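Local coordinates for protein methylmalonate-semialdehyde dehydrogenase (PDB 4ZZ7) that probably catalyses the NAD-dependent, CoA-acylating oxidation of methylmalonate semialdehyde, as a tetrameric member of the aldehyde dehydrogenase family, at residues 16-21 with 38-43; 340-345 with 379-384; 371-376 with 391-396. All coordinates share one frame; numbering follows the deposited sequence.

How the contacts relate
Contact 1 comes first along the chain and stands apart, its centre about 40 Å from that of contact 2 and about 46 Å from that of contact 3. It lies where the small sheet of strands 6-10, 15-16, 22-27 and 32-38 leads into helix 42-61, the Leu39 side chain about 8 Å from the bound NAD. Contacts 2 and 3 are neighbours, centres about 11 Å apart. The chain order is helix 329-344, strand 370-373, helix 380-383, strand 390-396, so their segments alternate. Contact 3 pairs the two strands; contact 2 packs the crossover helix against the end of helix 329-344. Ser381 O probably accepts a hydrogen bond from Gln392 NE2, joining both within one beta-alpha-beta unit.

Contact 1: 16-21 with 38-43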
# COMPACT_ATOMS: atom_id res chain seq x y z
N VAL A 16 23.58 -25.37 25.48
CA VAL A 16 23.27 -26.25 26.61
C VAL A 16 22.82 -27.63 26.13
O VAL A 16 22.35 -27.81 25.01
CB VAL A 16 22.20 -25.65 27.56
CG1 VAL A 16 22.66 -24.29 28.10
CG2 VAL A 16 20.85 -25.54 26.87
N THR A 17 22.96 -28.61 27.01
CA THR A 17 22.59 -29.95 26.63
C THR A 17 22.02 -30.70 27.81
O THR A 17 22.61 -30.73 28.88
CB THR A 17 23.77 -30.67 25.98
OG1 THR A 17 23.40 -32.03 25.75
CG2 THR A 17 25.04 -30.57 26.84
N GLU A 18 20.85 -31.28 27.59
CA GLU A 18 20.05 -31.86 28.65
C GLU A 18 20.57 -33.21 29.08
O GLU A 18 20.64 -33.48 30.27
CB GLU A 18 18.60 -32.00 28.21
CG GLU A 18 17.66 -32.43 29.32
CD GLU A 18 16.28 -32.75 28.81
OE1 GLU A 18 15.72 -31.94 28.04
OE2 GLU A 18 15.73 -33.82 29.16
N ASN A 19 20.87 -34.07 28.10
CA ASN A 19 21.53 -35.37 28.32
C ASN A 19 20.68 -36.46 28.94
O ASN A 19 21.19 -37.31 29.69
CB ASN A 19 22.84 -35.20 29.12
CG ASN A 19 23.91 -34.51 28.33
OD1 ASN A 19 24.21 -34.91 27.18
ND2 ASN A 19 24.53 -33.48 28.92
N THR A 20 19.39 -36.47 28.63
CA THR A 20 18.51 -37.56 29.07
C THR A 20 18.12 -38.48 27.92
O THR A 20 17.69 -39.61 28.15
CB THR A 20 17.26 -37.06 29.84
OG1 THR A 20 16.30 -36.50 28.95
CG2 THR A 20 17.64 -36.03 30.94
N ARG A 21 18.29 -38.03 26.68
CA ARG A 21 17.88 -38.81 25.51
C ARG A 21 18.57 -38.28 24.26
O ARG A 21 18.74 -37.07 24.11
CB ARG A 21 16.37 -38.71 25.37
CG ARG A 21 15.76 -39.55 24.27
CD ARG A 21 14.29 -39.78 24.57
NE ARG A 21 13.54 -38.53 24.71
CZ ARG A 21 12.81 -37.96 23.74
NH1 ARG A 21 12.73 -38.50 22.51
NH2 ARG A 21 12.16 -36.83 24.01
N ASP A 38 21.20 -34.24 20.91
CA ASP A 38 20.47 -34.17 22.17
C ASP A 38 19.00 -33.83 21.92
O ASP A 38 18.71 -32.92 21.17
CB ASP A 38 21.08 -33.11 23.08
CG ASP A 38 20.53 -33.18 24.48
OD1 ASP A 38 20.69 -34.24 25.13
OD2 ASP A 38 19.97 -32.17 24.95
N LEU A 39 18.08 -34.57 22.52
CA LEU A 39 16.66 -34.29 22.36
C LEU A 39 16.10 -33.59 23.59
O LEU A 39 16.19 -34.09 24.71
CB LEU A 39 15.86 -35.56 22.05
CG LEU A 39 16.31 -36.33 20.80
CD1 LEU A 39 15.37 -37.50 20.55
CD2 LEU A 39 16.37 -35.46 19.54
N ALA A 40 15.50 -32.43 23.37
CA ALA A 40 15.02 -31.59 24.46
C ALA A 40 13.66 -32.03 24.93
O ALA A 40 12.79 -32.39 24.15
CB ALA A 40 14.97 -30.14 24.03
N SER A 41 13.49 -31.97 26.23
CA SER A 41 12.29 -32.45 26.88
C SER A 41 11.45 -31.24 27.18
O SER A 41 11.92 -30.12 27.05
CB SER A 41 12.69 -33.14 28.18
OG SER A 41 13.35 -32.21 29.04
N THR A 42 10.23 -31.47 27.63
CA THR A 42 9.33 -30.35 27.90
C THR A 42 9.91 -29.35 28.93
O THR A 42 9.55 -28.18 28.91
CB THR A 42 7.92 -30.80 28.36
OG1 THR A 42 8.03 -31.42 29.63
CG2 THR A 42 7.31 -31.81 27.44
N LYS A 43 10.80 -29.78 29.81
CA LYS A 43 11.43 -28.87 30.77
C LYS A 43 12.46 -27.93 30.13
O LYS A 43 12.64 -26.78 30.57
CB LYS A 43 12.11 -29.67 31.87
CG LYS A 43 12.80 -28.80 32.91
CD LYS A 43 13.62 -29.61 33.89
CE LYS A 43 14.42 -28.69 34.80
NZ LYS A 43 15.25 -29.44 35.78
O HOH W 1 18.08 -34.95 26.23
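Glu18 OE1 is gripped twice by Ser41: the hydroxyl OG donates to it at 2.6 Å, and the backbone N of the same residue reaches it at 2.9 Å. The two donors come differently, N on the syn lone pair and OG from above the carboxylate plane. With CG anti to the backbone N (chi1 -173°) and the chain extended beyond it, Glu18 carries its carboxylate across to the start of helix 42-61, where Ser41 is the N-cap. Thr44 OG1, in the first turn of that helix, adds a further hydrogen bond to OE1, and Thr20 OG1 donates to the other oxygen, OE2.

A second carboxylate works in the reverse direction. Asp38 receives two consecutive backbone N-H groups of the loop: Glu18 N meets OD2 at 2.9 Å from above the carboxylate plane, while Asn19 N meets OD1 at 3.0 Å on the syn side. Beyond them, Leu39 N donates to Arg21 O in a nearly straight bond of 3.0 Å. A water accepts from Thr20 N and lies 2.6 Å from Leu39 O, with Asp38 OD1 also near.

Arg21 lays one guanidinium face over Leu39 CB, and its NH1 comes to 3.4 Å from Leu39 CD1; its charge is paired with Asp207 and Glu209. The Leu39 side chain also lies about 5 Å from that of the NAD-binding residue Glu178. Each carboxylate thus takes donors from the other segment, Glu18 from Ser41 and Asp38 from the backbone of Glu18 and Asn19. The helix N-terminus would be expected to stabilise the negative charge of Glu18.

Contact 2: 340-345 with 379-384; sequences NSAEQQ and MTSYQE
Gln345 reaches across to the start of helix 380-383 with its carboxamide, and OE1 takes the backbone N-H of Thr380 in a hydrogen bond of 3.0 Å. The donor lies in the plane of the amide carbonyl, on a lone pair, and the N-H...O angle is 153°. The other end of the same amide, NE2, points at Thr380 OG1 and makes a weak hydrogen bond at 3.4 Å. One flat group therefore meets one residue at two places, its backbone N and its hydroxyl, which would restrain rotation about the end of the glutamine side chain. Met379 CA and CB flank OE1.

Beside this polar pair the contact is small. Ala342 CB rests on Ser381 OG, with Ser381 CB 4.0 Å away, and the two residues bring the backbones to a CA-CA separation of 5.8 Å. Ser341 OG faces the same helical turn at longer range, its nearest atoms being Ser381 OG and Thr380 CB.

What positions these groups is the pair of helix ends. Gln345 is the first residue to leave helical geometry after helix 329-344, and Gln345 N still bonds to Ser341 O. Its side chain keeps CG anti to the carbonyl carbon (chi1 -66°) and runs on extended to carry the amide over. Met379 is at the N-cap position of the short helix, so the N-H that Gln345 OE1 receives belongs to that helix's first residue. The arrangement is a junction of helix termini, in which a side-chain amide from the C-terminal end of one helix supplies an acceptor for a first-turn N-H of another.

Around the contact, Met379 and Ala342 both pack on Ala347 in the loop before strand 348-351, and Tyr382 bonds to His255 in strand 254-258.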
# COMPACT_ATOMS: atom_id res chain seq x y z
N ASN A 340 8.86 -49.30 -7.62
CA ASN A 340 8.32 -50.66 -7.83
C ASN A 340 6.81 -50.61 -8.03
O ASN A 340 6.31 -51.10 -9.05
CB ASN A 340 8.65 -51.57 -6.65
CG ASN A 340 10.14 -51.74 -6.45
OD1 ASN A 340 10.92 -51.68 -7.41
ND2 ASN A 340 10.56 -51.93 -5.20
N SER A 341 6.12 -49.97 -7.07
CA SER A 341 4.67 -49.77 -7.10
C SER A 341 4.19 -49.25 -8.44
O SER A 341 3.15 -49.68 -8.92
CB SER A 341 4.23 -48.79 -6.00
OG SER A 341 2.91 -48.28 -6.22
N ALA A 342 4.95 -48.33 -9.02
CA ALA A 342 4.58 -47.78 -10.33
C ALA A 342 4.75 -48.82 -11.43
O ALA A 342 3.91 -48.93 -12.34
CB ALA A 342 5.38 -46.54 -10.64
N GLU A 343 5.84 -49.58 -11.35
CA GLU A 343 6.08 -50.67 -12.30
C GLU A 343 5.05 -51.80 -12.19
O GLU A 343 4.54 -52.29 -13.20
CB GLU A 343 7.47 -51.25 -12.10
CG GLU A 343 7.88 -52.18 -13.21
CD GLU A 343 9.33 -52.56 -13.14
OE1 GLU A 343 10.00 -52.44 -14.18
OE2 GLU A 343 9.78 -52.96 -12.03
N GLN A 344 4.79 -52.20 -10.95
CA GLN A 344 3.76 -53.17 -10.64
C GLN A 344 2.39 -52.77 -11.20
O GLN A 344 1.72 -53.61 -11.79
CB GLN A 344 3.65 -53.41 -9.14
CG GLN A 344 2.83 -54.64 -8.77
CD GLN A 344 2.41 -54.67 -7.30
OE1 GLN A 344 2.88 -53.86 -6.49
NE2 GLN A 344 1.52 -55.60 -6.96
N GLN A 345 1.97 -51.50 -11.03
CA GLN A 345 0.63 -51.05 -11.51
C GLN A 345 0.52 -50.73 -13.02
O GLN A 345 -0.48 -50.21 -13.46
CB GLN A 345 0.13 -49.85 -10.67
CG GLN A 345 -0.17 -50.21 -9.22
CD GLN A 345 -0.55 -49.01 -8.35
OE1 GLN A 345 0.08 -47.95 -8.41
NE2 GLN A 345 -1.57 -49.18 -7.53
N MET A 379 -2.87 -44.74 -9.87
CA MET A 379 -1.65 -45.33 -9.29
C MET A 379 -1.29 -44.65 -7.97
O MET A 379 -1.44 -43.46 -7.82
CB MET A 379 -0.47 -45.22 -10.25
CG MET A 379 -0.72 -45.77 -11.65
SD MET A 379 0.73 -45.63 -12.73
CE MET A 379 0.26 -46.55 -14.19
N THR A 380 -0.81 -45.43 -7.01
CA THR A 380 -0.51 -44.92 -5.67
C THR A 380 0.70 -44.02 -5.71
O THR A 380 0.79 -43.05 -4.96
CB THR A 380 -0.20 -46.07 -4.70
OG1 THR A 380 -1.20 -47.07 -4.83
CG2 THR A 380 -0.20 -45.60 -3.26
N SER A 381 1.65 -44.37 -6.56
CA SER A 381 2.84 -43.57 -6.75
C SER A 381 2.54 -42.17 -7.36
O SER A 381 3.32 -41.23 -7.17
CB SER A 381 3.85 -44.35 -7.61
OG SER A 381 3.19 -45.12 -8.61
N TYR A 382 1.43 -42.04 -8.09
CA TYR A 382 0.97 -40.73 -8.57
C TYR A 382 0.14 -39.95 -7.55
O TYR A 382 0.23 -38.73 -7.48
CB TYR A 382 0.15 -40.86 -9.86
CG TYR A 382 -0.62 -39.60 -10.21
CD1 TYR A 382 -0.02 -38.60 -10.96
CD2 TYR A 382 -1.92 -39.40 -9.77
CE1 TYR A 382 -0.70 -37.45 -11.28
CE2 TYR A 382 -2.61 -38.24 -10.08
CZ TYR A 382 -2.00 -37.27 -10.83
OH TYR A 382 -2.70 -36.12 -11.10
N GLN A 383 -0.71 -40.63 -6.81
CA GLN A 383 -1.51 -39.95 -5.82
C GLN A 383 -0.62 -39.41 -4.71
O GLN A 383 -0.84 -38.31 -4.25
CB GLN A 383 -2.59 -40.87 -5.24
CG GLN A 383 -3.71 -41.22 -6.23
CD GLN A 383 -4.45 -42.51 -5.89
OE1 GLN A 383 -4.44 -42.96 -4.74
NE2 GLN A 383 -5.08 -43.12 -6.90
N GLU A 384 0.37 -40.18 -4.30
CA GLU A 384 1.16 -39.85 -3.11
C GLU A 384 2.47 -39.15 -3.47
O GLU A 384 2.96 -39.32 -4.58
CB GLU A 384 1.41 -41.12 -2.31
CG GLU A 384 0.11 -41.73 -1.78
CD GLU A 384 0.32 -43.00 -0.97
OE1 GLU A 384 1.48 -43.45 -0.77
OE2 GLU A 384 -0.71 -43.56 -0.53

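Contact 3: 371-376 with 391-396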
# COMPACT_ATOMS: atom_id res chain seq x y z
N LEU A 371 12.91 -41.97 -14.57
CA LEU A 371 11.80 -41.48 -15.39
C LEU A 371 10.76 -42.58 -15.47
O LEU A 371 11.12 -43.71 -15.83
CB LEU A 371 12.28 -41.16 -16.79
CG LEU A 371 11.57 -40.02 -17.51
CD1 LEU A 371 12.07 -39.90 -18.93
CD2 LEU A 371 10.07 -40.23 -17.54
N ILE A 372 9.51 -42.28 -15.13
CA ILE A 372 8.39 -43.23 -15.27
C ILE A 372 7.46 -42.68 -16.36
O ILE A 372 7.22 -41.49 -16.40
CB ILE A 372 7.63 -43.43 -13.95
CG1 ILE A 372 8.61 -43.84 -12.85
CG2 ILE A 372 6.59 -44.52 -14.12
CD1 ILE A 372 8.01 -43.97 -11.47
N ASP A 373 6.95 -43.53 -17.25
CA ASP A 373 6.08 -43.08 -18.35
C ASP A 373 4.77 -43.87 -18.27
O ASP A 373 4.70 -44.91 -17.60
CB ASP A 373 6.81 -43.25 -19.71
CG ASP A 373 6.10 -42.54 -20.91
OD1 ASP A 373 5.19 -41.69 -20.75
OD2 ASP A 373 6.47 -42.84 -22.07
N HIS A 374 3.73 -43.32 -18.89
CA HIS A 374 2.37 -43.93 -18.91
C HIS A 374 1.81 -44.15 -17.51
O HIS A 374 1.32 -45.24 -17.19
CB HIS A 374 2.37 -45.25 -19.70
CG HIS A 374 2.94 -45.13 -21.08
ND1 HIS A 374 4.16 -45.68 -21.43
CD2 HIS A 374 2.49 -44.48 -22.17
CE1 HIS A 374 4.42 -45.39 -22.69
NE2 HIS A 374 3.43 -44.65 -23.16
N VAL A 375 1.88 -43.10 -16.69
CA VAL A 375 1.36 -43.18 -15.32
C VAL A 375 -0.07 -42.70 -15.40
O VAL A 375 -0.42 -41.91 -16.29
CB VAL A 375 2.19 -42.38 -14.27
CG1 VAL A 375 3.68 -42.50 -14.52
CG2 VAL A 375 1.79 -40.93 -14.23
N THR A 376 -0.89 -43.19 -14.46
CA THR A 376 -2.32 -42.89 -14.47
C THR A 376 -2.79 -42.36 -13.11
O THR A 376 -2.14 -42.63 -12.10
CB THR A 376 -3.17 -44.12 -14.90
OG1 THR A 376 -2.94 -45.23 -14.02
CG2 THR A 376 -2.88 -44.52 -16.36
N LEU A 391 10.75 -38.46 -11.95
CA LEU A 391 9.85 -37.71 -12.80
C LEU A 391 8.82 -38.62 -13.47
O LEU A 391 9.19 -39.49 -14.24
CB LEU A 391 10.64 -36.99 -13.87
CG LEU A 391 10.09 -35.65 -14.40
CD1 LEU A 391 10.67 -35.37 -15.78
CD2 LEU A 391 8.56 -35.56 -14.44
N GLN A 392 7.54 -38.40 -13.18
CA GLN A 392 6.40 -39.11 -13.80
C GLN A 392 5.81 -38.30 -14.96
O GLN A 392 5.71 -37.08 -14.88
CB GLN A 392 5.31 -39.38 -12.75
CG GLN A 392 5.69 -40.49 -11.80
CD GLN A 392 4.89 -40.50 -10.51
OE1 GLN A 392 4.74 -39.48 -9.85
NE2 GLN A 392 4.41 -41.67 -10.12
N VAL A 393 5.41 -38.97 -16.03
CA VAL A 393 4.79 -38.26 -17.18
C VAL A 393 3.45 -38.89 -17.54
O VAL A 393 3.38 -40.07 -17.86
CB VAL A 393 5.73 -38.14 -18.40
CG1 VAL A 393 6.67 -39.31 -18.46
CG2 VAL A 393 4.97 -38.01 -19.72
N VAL A 394 2.41 -38.08 -17.43
CA VAL A 394 1.06 -38.45 -17.79
C VAL A 394 0.79 -37.89 -19.18
O VAL A 394 1.29 -36.82 -19.54
CB VAL A 394 0.02 -37.86 -16.80
CG1 VAL A 394 -1.41 -38.18 -17.23
CG2 VAL A 394 0.27 -38.37 -15.39
N ARG A 395 -0.01 -38.63 -19.94
CA ARG A 395 -0.44 -38.22 -21.27
C ARG A 395 -1.94 -37.94 -21.18
O ARG A 395 -2.67 -38.65 -20.50
CB ARG A 395 -0.08 -39.31 -22.28
CG ARG A 395 1.43 -39.48 -22.47
CD ARG A 395 1.86 -40.91 -22.82
NE ARG A 395 3.31 -41.03 -22.97
CZ ARG A 395 4.00 -40.67 -24.05
NH1 ARG A 395 5.33 -40.82 -24.09
NH2 ARG A 395 3.40 -40.15 -25.10
N VAL A 396 -2.37 -36.85 -21.81
CA VAL A 396 -3.79 -36.47 -21.91
C VAL A 396 -4.09 -35.87 -23.30
O VAL A 396 -3.20 -35.48 -24.07
CB VAL A 396 -4.26 -35.47 -20.80
CG1 VAL A 396 -4.14 -36.04 -19.40
CG2 VAL A 396 -3.51 -34.16 -20.88
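Leu371 and Ile372 pair with Leu391 and Gln392 as parallel strands, the two outer members of a beta-alpha-beta unit whose helix is 380-383. Two backbone hydrogen bonds hold the register: Ile372 N to Leu391 O at 2.9 Å, and Val393 N to Ile372 O at 3.1 Å. The axes of segments 371-373 and 391-396 run 18° apart.

Side-chain packing divides between the two faces of the sheet. On one, Leu371 CD2 touches Val393 CG1 at 3.6 Å, with helix 296-308 also packing on Leu371. On the other, the Ile372 and Gln392 side chains lie alongside each other, pointing the same way. Val375 CG1, past the end of the pairing, meets the aliphatic CB and CG of Gln392, the two side chains crossing at about a right angle.

The ionic part is a side-on salt bridge between Asp373 and Arg395, which also pairs with Asp298. The planes of the His374 ring and the guanidinium are 21° apart, with Arg395 NE near ring atoms CD2 and NE2; His374 ND1 is bonded to Thr348. In the bridge, Arg395 NE donates to Asp373 OD1 at 3.0 Å, nearly in the guanidinium plane, while NH1 donates at 3.1 Å to the syn lone pair of Asp373 OD2.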